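Local structure of hypothetical protein yqeU (1VHK) at residues Q42-S47 against Q144-E149; Y6-E9 against Q14-E17; C55-Q58 against K64-C67. The protein probably methylates the N3 position of a uridine in 16S ribosomal RNA, using S-adenosyl-L-methionine as the methyl donor. All coordinates share one frame; numbering follows the deposited sequence.

How the contacts relate
All three contacts involve the mixed sheet of the N-terminal PUA-like domain. Contact 1 joins strand 42-46 of this sheet to the methyltransferase domain, and is the one of the three that reaches it. Contact 2 lies about 11 Å from it, centre to centre. Strand 5-7 runs parallel to strand 42-46, and Ile44 O lies 2.8 Å from Tyr6 N, a probable hydrogen bond. Contact 3 is about 15 Å from contact 1, on the other side of strand 42-46 within the sheet. There Ile43 O lies 2.9 Å from Cys55 N, again probably bonded. Contacts 2 and 3 do not touch: their nearest atoms are about 6 Å apart. Strand 42-46 lies between strands 5-7 and 52-60 and so links the three contacts.

Contact 1. Residues Q42-S47 against Q144-E149; sequences QIICCS and QSYRNE
Ile44 and Cys46 of strand 42-46 meet Tyr146 and Asn148 in a small, mostly buried packing contact between two domains. The strand belongs to the PUA-like sheet. Residues 144-149 follow helix 131-144 of the methyltransferase domain. No hydrogen bond joins the two segments, which bury 169 Å² between them.

Ile44 touches through its CG1 branch. Tyr146 OH is 3.9 Å from Ile44 CG1, and the two side chains cross at about a right angle. Only the hydroxyl end of the tyrosine reaches the isoleucine. The ring of Tyr146 also makes a cation-pi contact with Arg5.

Cys46 holds SG anti to its backbone N (chi1 -168°). Its sulfur approaches the backbone of the loop, with Asn148 O 3.4 Å from Cys46 SG and Asn148 CA 3.7 Å from it. The Asn148 side chain is further off: its CB is 4.3 Å from Cys46 SG.

The loop is fixed largely from outside this contact. Tyr146 has positive phi and ends the helix in a Schellman motif. Asn148 ND2 bonds to Gly50 O and Glu75 O, while Asn148 OD1 accepts from Arg77 N. Arg147 points its charged end away from the strand. There Arg147 NH2 lies 3.4 Å from Glu149 OE2 in a salt bridge, NE pairs with Glu78, and NH1 bonds to Thr103 O.

Such packing of a PUA-like sheet on the loop that leaves helix 131-144 of the methyltransferase domain is consistent with the two-domain build of the RsmE family.

Contact 2. Residues Y6-E9 against Q14-E17; sequences YFIE and QIEE
Ile8 packs on Ile15 of helix 12-16, and the backbone O of Glu9 comes near Gln14. Tyr6 and Phe7 lead into them along strand 5-7. Tyr6 turns to helix 26-35: its OH bonds to His30 ND1 and its ring meets the His30 ring. Phe7 packs on Ala142 and Glu143 of helix 131-144.

Ile8 is the first residue to touch the second segment. Its CG2 lies 4.2 Å from Ile15 CD1, methyl against methyl. Ile15 is extended beyond CG1 (chi2 173°), which carries CD1 outward from the helix. The side chains bridge a distance of 9.5 Å between Ile8 CA and Ile15 CA. Ile8 also packs on Cys45 of the neighbouring strand.

Glu9 takes part through its backbone. Its O is 4.4 Å from Gln14 OE1; both are acceptors, so this is mere proximity. Gln14 OE1 instead accepts from Thr11 N, just before the helix. That bond back to the start of the helix resembles one half of a capping box. Altogether this is the local apolar packing of a strand-loop-helix connection at the edge of the PUA-like sheet.

Contact 3. Residues C55-Q58 against K64-C67; sequences CELQ and KVSC
Leu57 and Cys67 form a non-hydrogen-bonded antiparallel pair, with Leu57 CA 4.7 Å from Cys67 CA. The short strand segments depart strongly from a straight antiparallel course, with 130° between their N-to-C directions. One hydrogen bond joins the two segments. Gln58 N donates to Ser66 O at 2.9 Å, with a bent N-H...O angle of 139°. The donor is tilted out of the carbonyl plane. Backbone bonding of Glu56 with Leu68 flanks the pair at its other end. Between them, Cys67 CA lies 3.4 Å from Glu56 O in a CA-H...O contact. The chain turns a corner at Gln58. Gln58 CB also lies near Ser66 O, the backbone oxygen.

Leu57 and Cys67 carry much of the side-chain packing. Leu57 CG is anti to the carbonyl carbon (chi1 -76°), and CD1 reaches across to the second strand. That methyl has two partners. Val65 CG1 is 3.4 Å from Leu57 CD1, where the two branched side chains meet at a slant. Cys67 SG is also 3.4 Å from Leu57 CD1.

The cysteines meet through their methylenes, with Cys55 CB 4.0 Å from Cys67 CB. Their sulfurs are not bonded: Cys55 SG and Cys67 SG are 5.3 Å apart. The contact here is apolar.

The pair belongs to the hairpin of strands 52-60 and 64-72. On one flank Cys55 packs on Ile43 and Cys45, and Leu57 on Ile43, all of strand 42-46. On the other flank strand 21-24 follows strand 64-72 in the sheet, and Phe21 and Ile23 lie against Cys67.

Contact 1. Residues Q42-S47 against Q144-E149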
loop_
_atom_site.group_PDB
_atom_site.type_symbol
_atom_site.label_atom_id
_atom_site.label_comp_id
_atom_site.label_asym_id
_atom_site.label_seq_id
_atom_site.Cartn_x
_atom_site.Cartn_y
_atom_site.Cartn_z
ATOM N N GLN A 42 -8.951 -28.038 -1.670
ATOM C CA GLN A 42 -7.917 -27.410 -2.462
ATOM C C GLN A 42 -7.221 -26.242 -1.788
ATOM O O GLN A 42 -7.862 -25.425 -1.132
ATOM C CB GLN A 42 -8.580 -26.917 -3.773
ATOM C CG GLN A 42 -9.073 -28.071 -4.654
ATOM C CD GLN A 42 -9.363 -27.575 -6.067
ATOM O OE1 GLN A 42 -9.643 -26.380 -6.230
ATOM N NE2 GLN A 42 -9.274 -28.445 -7.067
ATOM N N ILE A 43 -5.897 -26.167 -1.932
ATOM C CA ILE A 43 -5.079 -25.094 -1.410
ATOM C C ILE A 43 -4.081 -24.638 -2.494
ATOM O O ILE A 43 -3.930 -25.196 -3.566
ATOM C CB ILE A 43 -4.229 -25.386 -0.160
ATOM C CG1 ILE A 43 -3.196 -26.465 -0.438
ATOM C CG2 ILE A 43 -5.092 -25.698 1.057
ATOM C CD1 ILE A 43 -2.540 -27.146 0.724
ATOM N N ILE A 44 -3.424 -23.538 -2.166
ATOM C CA ILE A 44 -2.389 -22.961 -3.001
ATOM C C ILE A 44 -1.061 -23.073 -2.232
ATOM O O ILE A 44 -0.969 -22.738 -1.046
ATOM C CB ILE A 44 -2.676 -21.502 -3.351
ATOM C CG1 ILE A 44 -4.117 -21.309 -3.823
ATOM C CG2 ILE A 44 -1.702 -21.012 -4.424
ATOM C CD1 ILE A 44 -4.408 -21.737 -5.231
ATOM N N CYS A 45 -0.079 -23.645 -2.904
ATOM C CA CYS A 45 1.242 -23.831 -2.351
ATOM C C CYS A 45 2.288 -23.201 -3.283
ATOM O O CYS A 45 2.224 -23.271 -4.511
ATOM C CB CYS A 45 1.578 -25.291 -2.114
ATOM S SG CYS A 45 0.640 -26.107 -0.814
ATOM N N CYS A 46 3.255 -22.599 -2.621
ATOM C CA CYS A 46 4.386 -21.948 -3.247
ATOM C C CYS A 46 5.666 -22.598 -2.716
ATOM O O CYS A 46 5.810 -22.600 -1.503
ATOM C CB CYS A 46 4.369 -20.445 -2.888
ATOM S SG CYS A 46 5.542 -19.481 -3.917
ATOM N N SER A 47 6.518 -23.141 -3.554
ATOM C CA SER A 47 7.771 -23.767 -3.112
ATOM C C SER A 47 8.797 -22.770 -2.595
ATOM O O SER A 47 8.670 -21.554 -2.763
ATOM C CB SER A 47 8.392 -24.571 -4.254
ATOM O OG SER A 47 8.522 -23.779 -5.423
ATOM N N GLN A 144 -1.413 -13.918 2.252
ATOM C CA GLN A 144 -2.657 -13.299 1.808
ATOM C C GLN A 144 -2.511 -12.504 0.536
ATOM O O GLN A 144 -3.534 -12.346 -0.159
ATOM C CB GLN A 144 -3.330 -12.500 2.902
ATOM C CG GLN A 144 -3.756 -13.311 4.117
ATOM C CD GLN A 144 -4.756 -14.401 3.802
ATOM O OE1 GLN A 144 -5.639 -14.260 2.961
ATOM N NE2 GLN A 144 -4.639 -15.533 4.493
ATOM N N SER A 145 -1.314 -12.115 0.128
ATOM C CA SER A 145 -1.158 -11.289 -1.053
ATOM C C SER A 145 -0.663 -12.047 -2.261
ATOM O O SER A 145 -0.438 -11.440 -3.316
ATOM C CB SER A 145 -0.232 -10.102 -0.780
ATOM O OG SER A 145 1.054 -10.568 -0.448
ATOM N N TYR A 146 -0.422 -13.337 -2.097
ATOM C CA TYR A 146 -0.002 -14.203 -3.177
ATOM C C TYR A 146 1.389 -13.865 -3.660
ATOM O O TYR A 146 1.650 -13.846 -4.862
ATOM C CB TYR A 146 -1.020 -14.156 -4.333
ATOM C CG TYR A 146 -2.204 -15.052 -4.089
ATOM C CD1 TYR A 146 -2.805 -15.765 -5.106
ATOM C CD2 TYR A 146 -2.667 -15.283 -2.798
ATOM C CE1 TYR A 146 -3.849 -16.623 -4.869
ATOM C CE2 TYR A 146 -3.706 -16.148 -2.543
ATOM C CZ TYR A 146 -4.310 -16.816 -3.592
ATOM O OH TYR A 146 -5.380 -17.641 -3.325
ATOM N N ARG A 147 2.268 -13.585 -2.713
ATOM C CA ARG A 147 3.669 -13.340 -3.060
ATOM C C ARG A 147 4.290 -14.710 -3.402
ATOM O O ARG A 147 3.716 -15.743 -3.060
ATOM C CB ARG A 147 4.394 -12.702 -1.878
ATOM C CG ARG A 147 4.139 -11.250 -1.641
ATOM C CD ARG A 147 4.746 -10.353 -2.716
ATOM N NE ARG A 147 6.192 -10.285 -2.641
ATOM C CZ ARG A 147 6.891 -9.599 -1.751
ATOM N NH1 ARG A 147 6.285 -8.871 -0.827
ATOM N NH2 ARG A 147 8.206 -9.653 -1.807
ATOM N N ASN A 148 5.366 -14.707 -4.168
ATOM C CA ASN A 148 6.081 -15.908 -4.536
ATOM C C ASN A 148 7.268 -16.112 -3.587
ATOM O O ASN A 148 7.993 -17.090 -3.740
ATOM C CB ASN A 148 6.609 -15.855 -5.963
ATOM C CG ASN A 148 5.475 -15.917 -6.983
ATOM O OD1 ASN A 148 4.773 -14.915 -7.133
ATOM N ND2 ASN A 148 5.303 -17.059 -7.640
ATOM N N GLU A 149 7.428 -15.186 -2.654
ATOM C CA GLU A 149 8.459 -15.168 -1.672
ATOM C C GLU A 149 7.989 -14.427 -0.402
ATOM O O GLU A 149 7.185 -13.510 -0.487
ATOM C CB GLU A 149 9.736 -14.438 -2.151
ATOM C CG GLU A 149 9.662 -12.931 -2.055
ATOM C CD GLU A 149 10.940 -12.182 -1.839
ATOM O OE1 GLU A 149 11.906 -12.355 -2.619
ATOM O OE2 GLU A 149 11.023 -11.362 -0.873
#

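Contact 2. Residues Y6-E9 against Q14-E17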
loop_
_atom_site.group_PDB
_atom_site.type_symbol
_atom_site.label_atom_id
_atom_site.label_comp_id
_atom_site.label_asym_id
_atom_site.label_seq_id
_atom_site.Cartn_x
_atom_site.Cartn_y
_atom_site.Cartn_z
ATOM N N TYR A 6 -0.081 -21.411 1.225
ATOM C CA TYR A 6 1.008 -21.888 2.015
ATOM C C TYR A 6 2.384 -21.955 1.349
ATOM O O TYR A 6 2.571 -22.428 0.227
ATOM C CB TYR A 6 0.727 -23.352 2.500
ATOM C CG TYR A 6 -0.530 -23.384 3.347
ATOM C CD1 TYR A 6 -1.752 -23.715 2.784
ATOM C CD2 TYR A 6 -0.481 -23.003 4.686
ATOM C CE1 TYR A 6 -2.906 -23.701 3.547
ATOM C CE2 TYR A 6 -1.629 -23.000 5.454
ATOM C CZ TYR A 6 -2.830 -23.361 4.884
ATOM O OH TYR A 6 -3.978 -23.361 5.652
ATOM N N PHE A 7 3.374 -21.599 2.163
ATOM C CA PHE A 7 4.776 -21.668 1.818
ATOM C C PHE A 7 5.390 -22.971 2.323
ATOM O O PHE A 7 5.463 -23.229 3.521
ATOM C CB PHE A 7 5.516 -20.476 2.432
ATOM C CG PHE A 7 5.140 -19.215 1.694
ATOM C CD1 PHE A 7 5.619 -19.021 0.402
ATOM C CD2 PHE A 7 4.302 -18.280 2.253
ATOM C CE1 PHE A 7 5.283 -17.893 -0.312
ATOM C CE2 PHE A 7 3.969 -17.142 1.545
ATOM C CZ PHE A 7 4.471 -16.944 0.270
ATOM N N ILE A 8 5.711 -23.836 1.402
ATOM C CA ILE A 8 6.280 -25.159 1.589
ATOM C C ILE A 8 7.798 -25.150 1.622
ATOM O O ILE A 8 8.468 -24.472 0.842
ATOM C CB ILE A 8 5.806 -26.032 0.390
ATOM C CG1 ILE A 8 4.292 -25.924 0.241
ATOM C CG2 ILE A 8 6.252 -27.458 0.529
ATOM C CD1 ILE A 8 3.495 -26.231 1.474
ATOM N N GLU A 9 8.398 -25.970 2.488
ATOM C CA GLU A 9 9.848 -26.045 2.616
ATOM C C GLU A 9 10.448 -27.132 1.725
ATOM O O GLU A 9 11.311 -27.905 2.138
ATOM C CB GLU A 9 10.246 -26.281 4.067
ATOM C CG GLU A 9 9.542 -25.429 5.094
ATOM C CD GLU A 9 10.201 -24.085 5.316
ATOM O OE1 GLU A 9 10.292 -23.626 6.482
ATOM O OE2 GLU A 9 10.635 -23.464 4.315
ATOM N N GLN A 14 11.856 -30.941 -5.862
ATOM C CA GLN A 14 11.644 -31.903 -4.792
ATOM C C GLN A 14 10.172 -32.312 -4.715
ATOM O O GLN A 14 9.876 -33.423 -4.296
ATOM C CB GLN A 14 12.094 -31.396 -3.429
ATOM C CG GLN A 14 13.571 -31.210 -3.229
ATOM C CD GLN A 14 13.968 -30.655 -1.883
ATOM O OE1 GLN A 14 13.283 -29.847 -1.257
ATOM N NE2 GLN A 14 15.130 -31.091 -1.392
ATOM N N ILE A 15 9.246 -31.430 -5.054
ATOM C CA ILE A 15 7.822 -31.768 -5.028
ATOM C C ILE A 15 7.435 -32.598 -6.241
ATOM O O ILE A 15 6.495 -33.388 -6.197
ATOM C CB ILE A 15 6.954 -30.496 -4.966
ATOM C CG1 ILE A 15 7.329 -29.688 -3.722
ATOM C CG2 ILE A 15 5.479 -30.827 -4.993
ATOM C CD1 ILE A 15 6.678 -28.339 -3.599
ATOM N N GLU A 16 8.159 -32.419 -7.341
ATOM C CA GLU A 16 7.931 -33.170 -8.566
ATOM C C GLU A 16 8.450 -34.602 -8.391
ATOM O O GLU A 16 7.942 -35.556 -8.965
ATOM C CB GLU A 16 8.644 -32.499 -9.742
ATOM C CG GLU A 16 8.048 -31.167 -10.155
ATOM C CD GLU A 16 7.880 -31.038 -11.657
ATOM O OE1 GLU A 16 6.769 -31.333 -12.154
ATOM O OE2 GLU A 16 8.859 -30.636 -12.321
ATOM N N GLU A 17 9.441 -34.732 -7.532
ATOM C CA GLU A 17 10.100 -35.968 -7.185
ATOM C C GLU A 17 9.144 -37.148 -7.102
ATOM O O GLU A 17 9.349 -38.136 -7.824
ATOM C CB GLU A 17 10.862 -35.780 -5.875
ATOM C CG GLU A 17 11.516 -36.986 -5.274
ATOM C CD GLU A 17 11.309 -37.108 -3.774
ATOM O OE1 GLU A 17 10.519 -37.984 -3.359
ATOM O OE2 GLU A 17 11.936 -36.345 -3.001
#

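Contact 3. Residues C55-Q58 against K64-C67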
loop_
_atom_site.group_PDB
_atom_site.type_symbol
_atom_site.label_atom_id
_atom_site.label_comp_id
_atom_site.label_asym_id
_atom_site.label_seq_id
_atom_site.Cartn_x
_atom_site.Cartn_y
_atom_site.Cartn_z
ATOM N N CYS A 55 -2.986 -27.291 -5.256
ATOM C CA CYS A 55 -2.946 -28.622 -4.677
ATOM C C CYS A 55 -4.302 -29.070 -4.134
ATOM O O CYS A 55 -5.132 -28.263 -3.733
ATOM C CB CYS A 55 -1.905 -28.713 -3.561
ATOM S SG CYS A 55 -0.269 -28.100 -4.002
ATOM N N GLU A 56 -4.458 -30.387 -4.120
ATOM C CA GLU A 56 -5.627 -31.081 -3.607
ATOM C C GLU A 56 -5.242 -31.921 -2.390
ATOM O O GLU A 56 -4.264 -32.672 -2.405
ATOM C CB GLU A 56 -6.234 -31.957 -4.710
ATOM C CG GLU A 56 -7.662 -32.377 -4.533
ATOM C CD GLU A 56 -8.415 -32.737 -5.786
ATOM O OE1 GLU A 56 -8.946 -31.835 -6.479
ATOM O OE2 GLU A 56 -8.582 -33.945 -6.098
ATOM N N LEU A 57 -5.953 -31.756 -1.273
ATOM C CA LEU A 57 -5.640 -32.565 -0.093
ATOM C C LEU A 57 -6.097 -34.011 -0.327
ATOM O O LEU A 57 -7.266 -34.324 -0.474
ATOM C CB LEU A 57 -6.202 -31.990 1.170
ATOM C CG LEU A 57 -5.528 -30.786 1.820
ATOM C CD1 LEU A 57 -4.042 -30.712 1.490
ATOM C CD2 LEU A 57 -6.234 -29.492 1.459
ATOM N N GLN A 58 -5.105 -34.871 -0.489
ATOM C CA GLN A 58 -5.265 -36.294 -0.695
ATOM C C GLN A 58 -5.368 -36.969 0.678
ATOM O O GLN A 58 -6.275 -37.749 0.939
ATOM C CB GLN A 58 -4.073 -36.848 -1.470
ATOM C CG GLN A 58 -4.027 -38.354 -1.582
ATOM C CD GLN A 58 -3.340 -38.852 -2.834
ATOM O OE1 GLN A 58 -3.005 -40.042 -2.961
ATOM N NE2 GLN A 58 -3.128 -37.945 -3.784
ATOM N N LYS A 64 0.305 -34.694 9.796
ATOM C CA LYS A 64 0.780 -34.847 8.426
ATOM C C LYS A 64 -0.367 -34.581 7.458
ATOM O O LYS A 64 -1.514 -34.939 7.740
ATOM C CB LYS A 64 1.377 -36.230 8.191
ATOM C CG LYS A 64 2.890 -36.295 8.356
ATOM C CD LYS A 64 3.296 -36.669 9.771
ATOM C CE LYS A 64 4.746 -36.323 10.052
ATOM N NZ LYS A 64 5.644 -36.735 8.932
ATOM N N VAL A 65 -0.088 -33.851 6.394
ATOM C CA VAL A 65 -1.115 -33.555 5.383
ATOM C C VAL A 65 -0.532 -33.871 4.009
ATOM O O VAL A 65 0.537 -33.375 3.661
ATOM C CB VAL A 65 -1.605 -32.114 5.459
ATOM C CG1 VAL A 65 -2.134 -31.620 4.119
ATOM C CG2 VAL A 65 -2.703 -31.949 6.512
ATOM N N SER A 66 -1.192 -34.756 3.273
ATOM C CA SER A 66 -0.661 -35.149 1.965
ATOM C C SER A 66 -1.381 -34.412 0.844
ATOM O O SER A 66 -2.594 -34.251 0.912
ATOM C CB SER A 66 -0.742 -36.659 1.779
ATOM O OG SER A 66 0.094 -37.319 2.721
ATOM N N CYS A 67 -0.610 -33.968 -0.152
ATOM C CA CYS A 67 -1.120 -33.224 -1.263
ATOM C C CYS A 67 -0.684 -33.748 -2.633
ATOM O O CYS A 67 0.419 -34.205 -2.838
ATOM C CB CYS A 67 -0.689 -31.742 -1.199
ATOM S SG CYS A 67 -0.860 -30.952 0.403
#